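Local atomic coordinates of CDC25-like phosphatase YCH1 (Saccharomyces cerevisiae, PDB entry 3FS5), a protein that acts as a protein phosphatase of the rhodanese-like family, related to single-domain rhodaneses and to the catalytic domain of Cdc25 phosphatases. Residues E68-L73 and R106-A111; D2-T7 and A111-C116. All blocks are in the same frame, centred on the assembly; numbering follows the deposited sequence.

Contacts 1 and 2 meet the same connection, the loop that carries the chain from helix 96-106 to strand 116-121, and they share Ala-111. In contact 1 its first half, 106-111, receives a lysine from helix 63-78; in contact 2 its second half, 111-116, is covered by the N-terminal segment 2-7. Both are partly buried and lie toward the surface, their centres about 10 Å apart, yet their chemistry differs: contact 1 is chiefly a charged amine on a backbone carbonyl, contact 2 an aromatic ring on a leucine. Tyr-4 OH with Leu-108 O, and Lys-70 with Glu-112, tie the two together.

Contact 1 (E68-L73 and R106-A111); sequences ELKHRL and RSLDTA
Lys-70 NZ gives a hydrogen bond of 2.7 Å to the backbone oxygen Ser-107 O, the one hydrogen bond between 68-73 and 106-111. The amine approaches with a C=O...N angle of 152° and lies 22° out of the carbonyl plane. A lysine suits this place because its long chain spans the distance from helix to loop: CG stands anti to the backbone N (chi1 172°), and the rest is fully extended, carrying NZ to the carbonyl. The same NZ makes a salt bridge with Glu-112; Asp-109 OD2, 4.1 Å from NZ, is too far for another, but its negative charge would probably help to stabilise the ammonium form. Glu-112 OE1 also accepts the N-H of Asp-109, tying the carboxylate to the loop.

Behind the amine the contact becomes packing. Lys-70 CD lies 3.8 Å from Ser-107 OG; serine suits this spot because its hydroxyl can turn back to Leu-104 O in the last turn of helix 96-106. Buried Leu-108 offers the lysine's apolar chain a methyl, CD2, 4.1 Å from Lys-70 CE. A methionine in place of Lys-70 would probably leave Ser-107 O without this donor and Glu-112 without its cationic mate. The lysine thus joins helix 63-78 to the loop between helix 96-106 and strand 116-121, around the parallel sheet of the alpha/beta rhodanese fold.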
ATOM      1  N   GLU A  68       4.884   1.634  15.004  1.00 28.02           N
ATOM      2  CA  GLU A  68       4.677   0.194  14.863  1.00 27.51           C
ATOM      3  C   GLU A  68       4.756  -0.224  13.395  1.00 24.35           C
ATOM      4  O   GLU A  68       5.376  -1.233  13.065  1.00 22.57           O
ATOM      5  CB  GLU A  68       3.313  -0.221  15.428  1.00 30.61           C
ATOM      6  CG  GLU A  68       2.853  -1.593  14.938  1.00 35.63           C
ATOM      7  CD  GLU A  68       1.462  -1.967  15.417  1.00 40.33           C
ATOM      8  OE1 GLU A  68       0.838  -2.847  14.783  1.00 40.77           O
ATOM      9  OE2 GLU A  68       0.995  -1.397  16.426  1.00 41.91           O
ATOM     10  N   LEU A  69       4.111   0.545  12.523  1.00 23.41           N
ATOM     11  CA  LEU A  69       4.127   0.247  11.094  1.00 21.71           C
ATOM     12  C   LEU A  69       5.554   0.334  10.561  1.00 19.78           C
ATOM     13  O   LEU A  69       6.017  -0.568   9.874  1.00 18.59           O
ATOM     14  CB  LEU A  69       3.226   1.221  10.326  1.00 21.30           C
ATOM     15  CG  LEU A  69       3.280   1.097   8.798  1.00 22.21           C
ATOM     16  CD1 LEU A  69       2.899  -0.323   8.376  1.00 18.50           C
ATOM     17  CD2 LEU A  69       2.352   2.125   8.168  1.00 21.44           C
ATOM     18  N   LYS A  70       6.245   1.422  10.887  1.00 21.93           N
ATOM     19  CA  LYS A  70       7.625   1.619  10.451  1.00 23.00           C
ATOM     20  C   LYS A  70       8.496   0.434  10.868  1.00 22.61           C
ATOM     21  O   LYS A  70       9.245  -0.115  10.060  1.00 21.63           O
ATOM     22  CB  LYS A  70       8.192   2.906  11.059  1.00 23.51           C
ATOM     23  CG  LYS A  70       9.685   3.104  10.827  1.00 26.37           C
ATOM     24  CD  LYS A  70      10.192   4.348  11.544  1.00 28.46           C
ATOM     25  CE  LYS A  70      11.702   4.472  11.458  1.00 28.85           C
ATOM     26  NZ  LYS A  70      12.190   5.674  12.186  1.00 30.39           N
ATOM     27  N   HIS A  71       8.398   0.054  12.137  1.00 23.27           N
ATOM     28  CA  HIS A  71       9.172  -1.062  12.660  1.00 23.08           C
ATOM     29  C   HIS A  71       8.889  -2.345  11.885  1.00 22.96           C
ATOM     30  O   HIS A  71       9.817  -3.053  11.490  1.00 20.68           O
ATOM     31  CB  HIS A  71       8.854  -1.280  14.142  1.00 26.75           C
ATOM     32  CG  HIS A  71       9.578  -2.445  14.745  1.00 31.92           C
ATOM     33  ND1 HIS A  71      10.924  -2.415  15.040  1.00 34.00           N
ATOM     34  CD2 HIS A  71       9.151  -3.690  15.069  1.00 34.28           C
ATOM     35  CE1 HIS A  71      11.297  -3.589  15.517  1.00 33.61           C
ATOM     36  NE2 HIS A  71      10.240  -4.381  15.545  1.00 35.66           N
ATOM     37  N   ARG A  72       7.611  -2.649  11.665  1.00 21.44           N
ATOM     38  CA  ARG A  72       7.248  -3.862  10.941  1.00 23.53           C
ATOM     39  C   ARG A  72       7.815  -3.861   9.535  1.00 23.31           C
ATOM     40  O   ARG A  72       8.339  -4.874   9.071  1.00 24.10           O
ATOM     41  CB  ARG A  72       5.729  -4.025  10.853  1.00 26.24           C
ATOM     42  CG  ARG A  72       5.070  -4.532  12.113  1.00 32.60           C
ATOM     43  CD  ARG A  72       3.621  -4.908  11.841  1.00 34.33           C
ATOM     44  NE  ARG A  72       3.508  -6.113  11.022  1.00 34.84           N
ATOM     45  CZ  ARG A  72       2.353  -6.617  10.596  1.00 35.68           C
ATOM     46  NH1 ARG A  72       2.338  -7.719   9.859  1.00 36.69           N
ATOM     47  NH2 ARG A  72       1.210  -6.014  10.895  1.00 36.06           N
ATOM     48  N   LEU A  73       7.692  -2.727   8.853  1.00 21.79           N
ATOM     49  CA  LEU A  73       8.192  -2.604   7.493  1.00 19.86           C
ATOM     50  C   LEU A  73       9.701  -2.822   7.425  1.00 19.34           C
ATOM     51  O   LEU A  73      10.179  -3.621   6.620  1.00 18.22           O
ATOM     52  CB  LEU A  73       7.837  -1.226   6.916  1.00 16.14           C
ATOM     53  CG  LEU A  73       6.348  -1.007   6.607  1.00 16.47           C
ATOM     54  CD1 LEU A  73       6.125   0.415   6.118  1.00 13.23           C
ATOM     55  CD2 LEU A  73       5.884  -2.015   5.552  1.00 13.97           C
ATOM     56  N   ARG A 106       8.486  10.970   6.435  1.00 22.98           N
ATOM     57  CA  ARG A 106       8.988  11.916   7.417  1.00 25.62           C
ATOM     58  C   ARG A 106       9.442  11.259   8.719  1.00 25.05           C
ATOM     59  O   ARG A 106      10.169  11.873   9.499  1.00 25.19           O
ATOM     60  CB  ARG A 106       7.931  12.992   7.703  1.00 26.12           C
ATOM     61  CG  ARG A 106       7.644  13.910   6.512  1.00 31.59           C
ATOM     62  CD  ARG A 106       8.896  14.657   6.094  1.00 35.34           C
ATOM     63  NE  ARG A 106       8.741  15.432   4.861  1.00 37.97           N
ATOM     64  CZ  ARG A 106       7.939  16.485   4.721  1.00 39.29           C
ATOM     65  NH1 ARG A 106       7.879  17.119   3.559  1.00 39.65           N
ATOM     66  NH2 ARG A 106       7.193  16.899   5.736  1.00 41.49           N
ATOM     67  N   SER A 107       9.035  10.013   8.951  1.00 24.76           N
ATOM     68  CA  SER A 107       9.424   9.318  10.174  1.00 25.63           C
ATOM     69  C   SER A 107      10.708   8.513  10.006  1.00 25.24           C
ATOM     70  O   SER A 107      11.203   7.931  10.970  1.00 23.97           O
ATOM     71  CB  SER A 107       8.301   8.388  10.655  1.00 27.09           C
ATOM     72  OG  SER A 107       8.239   7.203   9.878  1.00 32.02           O
ATOM     73  N   LEU A 108      11.248   8.488   8.789  1.00 25.84           N
ATOM     74  CA  LEU A 108      12.475   7.744   8.499  1.00 27.44           C
ATOM     75  C   LEU A 108      13.740   8.565   8.733  1.00 29.32           C
ATOM     76  O   LEU A 108      13.769   9.760   8.449  1.00 29.14           O
ATOM     77  CB  LEU A 108      12.476   7.268   7.041  1.00 26.50           C
ATOM     78  CG  LEU A 108      11.392   6.302   6.562  1.00 25.44           C
ATOM     79  CD1 LEU A 108      11.606   5.990   5.085  1.00 25.80           C
ATOM     80  CD2 LEU A 108      11.436   5.032   7.382  1.00 25.61           C
ATOM     81  N   ASP A 109      14.783   7.917   9.249  1.00 32.96           N
ATOM     82  CA  ASP A 109      16.067   8.579   9.478  1.00 36.03           C
ATOM     83  C   ASP A 109      16.789   8.629   8.142  1.00 36.47           C
ATOM     84  O   ASP A 109      16.430   7.911   7.212  1.00 34.15           O
ATOM     85  CB  ASP A 109      16.933   7.787  10.460  1.00 40.58           C
ATOM     86  CG  ASP A 109      16.385   7.793  11.862  1.00 45.86           C
ATOM     87  OD1 ASP A 109      16.221   8.897  12.424  1.00 49.02           O
ATOM     88  OD2 ASP A 109      16.123   6.695  12.401  1.00 48.71           O
ATOM     89  N   THR A 110      17.818   9.464   8.051  1.00 36.27           N
ATOM     90  CA  THR A 110      18.576   9.578   6.813  1.00 38.52           C
ATOM     91  C   THR A 110      19.167   8.223   6.423  1.00 38.89           C
ATOM     92  O   THR A 110      19.362   7.934   5.241  1.00 40.27           O
ATOM     93  CB  THR A 110      19.716  10.615   6.950  1.00 38.98           C
ATOM     94  OG1 THR A 110      20.611  10.212   7.996  1.00 41.62           O
ATOM     95  CG2 THR A 110      19.150  11.987   7.285  1.00 38.97           C
ATOM     96  N   ALA A 111      19.437   7.386   7.421  1.00 38.84           N
ATOM     97  CA  ALA A 111      20.005   6.064   7.178  1.00 38.90           C
ATOM     98  C   ALA A 111      18.950   5.070   6.694  1.00 38.54           C
ATOM     99  O   ALA A 111      19.266   4.101   6.004  1.00 40.04           O
ATOM    100  CB  ALA A 111      20.668   5.541   8.450  1.00 40.14           C
TER

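Contact 2 (D2-T7 and A111-C116); sequences DSYSIT and AELSRC
Asp-2 faces Leu-113 with its backbone: its carbonyl carbon C lies 4.3 Å from Leu-113 CD1, and its CA is 6.8 Å from that of Leu-113, the shortest such separation between 2-7 and 111-116. The side chain of Asp-2 points away from the loop and is exposed, so its carboxylate can meet solvent; its OD1 accepts a hydrogen bond from Ser-3 OG, the hydroxyl approaching almost in line with the C-O bond. Ser-3 likewise turns its side chain from the loop. Its small hydroxyl links neighbouring parts of the N-terminal chain, chiefly through Asn-8, and receives a weak bond from Ser-5 N (N-H...O angle 165°), while Ser-3 O comes within 4.0 Å of Leu-113 CD2.

Tyr-4 suits its place by offering a flat apolar face to the leucine and a hydroxyl to Leu-108 O. Its chi1 of -66° swings the ring out beside the backbone N, against the 111-116 loop. The methyl Leu-113 CD2 makes a CH-pi contact, 4.3 Å from the ring centroid and 27° off the normal; CD1 lies on the same face, out past the CE1-CZ bond and 3.8 Å from Tyr-4 CE1. The bond from Tyr-4 OH to Leu-108 O fixes the far end of the ring, and Tyr-4 O accepts from Arg-106 NE. Beyond Tyr-4 the segment turns away, and Ser-5 OG and Thr-7 OG1 share a hydrogen bond as the 3-10 turn begins.

Leu-113 also touches Leu-105 of helix 96-106, and its backbone is hydrogen-bonded to Met-1. The N-terminal segment thus lies against the end of helix 96-106 and the following loop, then runs on into strand 10-12, the outermost strand, which runs parallel beside strand 116-121.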
ATOM      1  N   ASP A   2      16.332   9.905  -1.662  1.00 52.77           N
ATOM      2  CA  ASP A   2      17.367  10.889  -1.356  1.00 51.95           C
ATOM      3  C   ASP A   2      16.964  12.055  -0.453  1.00 49.20           C
ATOM      4  O   ASP A   2      17.827  12.714   0.128  1.00 49.63           O
ATOM      5  CB  ASP A   2      17.940  11.441  -2.664  1.00 54.79           C
ATOM      6  CG  ASP A   2      16.857  11.834  -3.652  1.00 57.41           C
ATOM      7  OD1 ASP A   2      16.031  12.711  -3.318  1.00 59.29           O
ATOM      8  OD2 ASP A   2      16.828  11.262  -4.763  1.00 59.51           O
ATOM      9  N   SER A   3      15.666  12.316  -0.337  1.00 45.12           N
ATOM     10  CA  SER A   3      15.208  13.421   0.496  1.00 40.52           C
ATOM     11  C   SER A   3      13.840  13.162   1.109  1.00 37.73           C
ATOM     12  O   SER A   3      13.325  12.043   1.066  1.00 37.24           O
ATOM     13  CB  SER A   3      15.163  14.713  -0.328  1.00 40.90           C
ATOM     14  OG  SER A   3      14.240  14.604  -1.396  1.00 41.59           O
ATOM     15  N   TYR A   4      13.257  14.208   1.685  1.00 32.93           N
ATOM     16  CA  TYR A   4      11.951  14.103   2.310  1.00 29.88           C
ATOM     17  C   TYR A   4      10.887  14.841   1.511  1.00 27.58           C
ATOM     18  O   TYR A   4       9.816  15.141   2.029  1.00 26.22           O
ATOM     19  CB  TYR A   4      12.008  14.650   3.740  1.00 30.91           C
ATOM     20  CG  TYR A   4      12.876  13.826   4.661  1.00 31.58           C
ATOM     21  CD1 TYR A   4      14.240  14.088   4.792  1.00 32.82           C
ATOM     22  CD2 TYR A   4      12.342  12.749   5.366  1.00 31.88           C
ATOM     23  CE1 TYR A   4      15.051  13.293   5.603  1.00 32.19           C
ATOM     24  CE2 TYR A   4      13.139  11.950   6.177  1.00 33.42           C
ATOM     25  CZ  TYR A   4      14.493  12.228   6.291  1.00 34.03           C
ATOM     26  OH  TYR A   4      15.281  11.428   7.083  1.00 33.49           O
ATOM     27  N   SER A   5      11.190  15.114   0.243  1.00 24.19           N
ATOM     28  CA  SER A   5      10.273  15.823  -0.640  1.00 23.57           C
ATOM     29  C   SER A   5       9.191  14.906  -1.200  1.00 22.65           C
ATOM     30  O   SER A   5       9.402  13.712  -1.375  1.00 22.07           O
ATOM     31  CB  SER A   5      11.049  16.459  -1.798  1.00 26.06           C
ATOM     32  OG  SER A   5      10.164  17.020  -2.753  1.00 29.48           O
ATOM     33  N   ILE A   6       8.030  15.489  -1.484  1.00 22.47           N
ATOM     34  CA  ILE A   6       6.888  14.762  -2.023  1.00 20.57           C
ATOM     35  C   ILE A   6       7.217  14.075  -3.356  1.00 20.59           C
ATOM     36  O   ILE A   6       6.565  13.107  -3.735  1.00 19.34           O
ATOM     37  CB  ILE A   6       5.691  15.726  -2.219  1.00 21.74           C
ATOM     38  CG1 ILE A   6       4.462  14.966  -2.733  1.00 22.41           C
ATOM     39  CG2 ILE A   6       6.073  16.836  -3.195  1.00 20.37           C
ATOM     40  CD1 ILE A   6       3.918  13.953  -1.757  1.00 28.16           C
ATOM     41  N   THR A   7       8.232  14.569  -4.058  1.00 21.48           N
ATOM     42  CA  THR A   7       8.617  13.988  -5.346  1.00 23.60           C
ATOM     43  C   THR A   7       9.175  12.570  -5.200  1.00 24.37           C
ATOM     44  O   THR A   7       9.330  11.853  -6.191  1.00 24.22           O
ATOM     45  CB  THR A   7       9.666  14.864  -6.076  1.00 23.76           C
ATOM     46  OG1 THR A   7      10.821  15.025  -5.246  1.00 26.05           O
ATOM     47  CG2 THR A   7       9.091  16.230  -6.392  1.00 23.52           C
ATOM     48  N   ALA A 111      19.437   7.386   7.421  1.00 38.84           N
ATOM     49  CA  ALA A 111      20.005   6.064   7.178  1.00 38.90           C
ATOM     50  C   ALA A 111      18.950   5.070   6.694  1.00 38.54           C
ATOM     51  O   ALA A 111      19.266   4.101   6.004  1.00 40.04           O
ATOM     52  CB  ALA A 111      20.668   5.541   8.450  1.00 40.14           C
ATOM     53  N   GLU A 112      17.697   5.321   7.052  1.00 35.01           N
ATOM     54  CA  GLU A 112      16.600   4.444   6.664  1.00 33.01           C
ATOM     55  C   GLU A 112      15.963   4.870   5.338  1.00 32.12           C
ATOM     56  O   GLU A 112      15.167   4.130   4.758  1.00 31.50           O
ATOM     57  CB  GLU A 112      15.546   4.427   7.777  1.00 30.70           C
ATOM     58  CG  GLU A 112      16.140   4.144   9.151  1.00 31.18           C
ATOM     59  CD  GLU A 112      15.151   4.334  10.286  1.00 31.00           C
ATOM     60  OE1 GLU A 112      14.490   5.394  10.330  1.00 29.50           O
ATOM     61  OE2 GLU A 112      15.048   3.431  11.143  1.00 27.96           O
ATOM     62  N   LEU A 113      16.316   6.058   4.859  1.00 31.01           N
ATOM     63  CA  LEU A 113      15.763   6.559   3.608  1.00 31.34           C
ATOM     64  C   LEU A 113      16.051   5.640   2.429  1.00 31.11           C
ATOM     65  O   LEU A 113      15.233   5.527   1.517  1.00 32.56           O
ATOM     66  CB  LEU A 113      16.307   7.954   3.294  1.00 32.01           C
ATOM     67  CG  LEU A 113      15.646   9.153   3.981  1.00 32.33           C
ATOM     68  CD1 LEU A 113      16.295  10.437   3.481  1.00 31.80           C
ATOM     69  CD2 LEU A 113      14.150   9.164   3.679  1.00 30.15           C
ATOM     70  N   SER A 114      17.206   4.982   2.449  1.00 28.60           N
ATOM     71  CA  SER A 114      17.592   4.092   1.357  1.00 28.18           C
ATOM     72  C   SER A 114      16.999   2.687   1.456  1.00 26.64           C
ATOM     73  O   SER A 114      17.101   1.897   0.517  1.00 25.57           O
ATOM     74  CB  SER A 114      19.117   3.984   1.293  1.00 31.13           C
ATOM     75  OG  SER A 114      19.632   3.452   2.504  1.00 35.74           O
ATOM     76  N   ARG A 115      16.377   2.371   2.585  1.00 23.69           N
ATOM     77  CA  ARG A 115      15.805   1.041   2.765  1.00 23.74           C
ATOM     78  C   ARG A 115      14.403   0.832   2.199  1.00 22.97           C
ATOM     79  O   ARG A 115      13.933  -0.305   2.110  1.00 22.38           O
ATOM     80  CB  ARG A 115      15.806   0.674   4.247  1.00 21.89           C
ATOM     81  CG  ARG A 115      17.192   0.385   4.795  1.00 24.70           C
ATOM     82  CD  ARG A 115      17.116  -0.730   5.820  1.00 25.88           C
ATOM     83  NE  ARG A 115      17.059  -0.231   7.181  1.00 28.27           N
ATOM     84  CZ  ARG A 115      16.622  -0.931   8.220  1.00 26.61           C
ATOM     85  NH1 ARG A 115      16.629  -0.381   9.422  1.00 29.59           N
ATOM     86  NH2 ARG A 115      16.151  -2.163   8.058  1.00 25.78           N
ATOM     87  N   CYS A 116      13.737   1.919   1.821  1.00 23.80           N
ATOM     88  CA  CYS A 116      12.378   1.834   1.287  1.00 23.77           C
ATOM     89  C   CYS A 116      12.168   2.675   0.038  1.00 22.10           C
ATOM     90  O   CYS A 116      12.904   3.628  -0.217  1.00 22.42           O
ATOM     91  CB  CYS A 116      11.358   2.315   2.332  1.00 26.19           C
ATOM     92  SG  CYS A 116      11.294   1.407   3.882  1.00 34.02           S
TER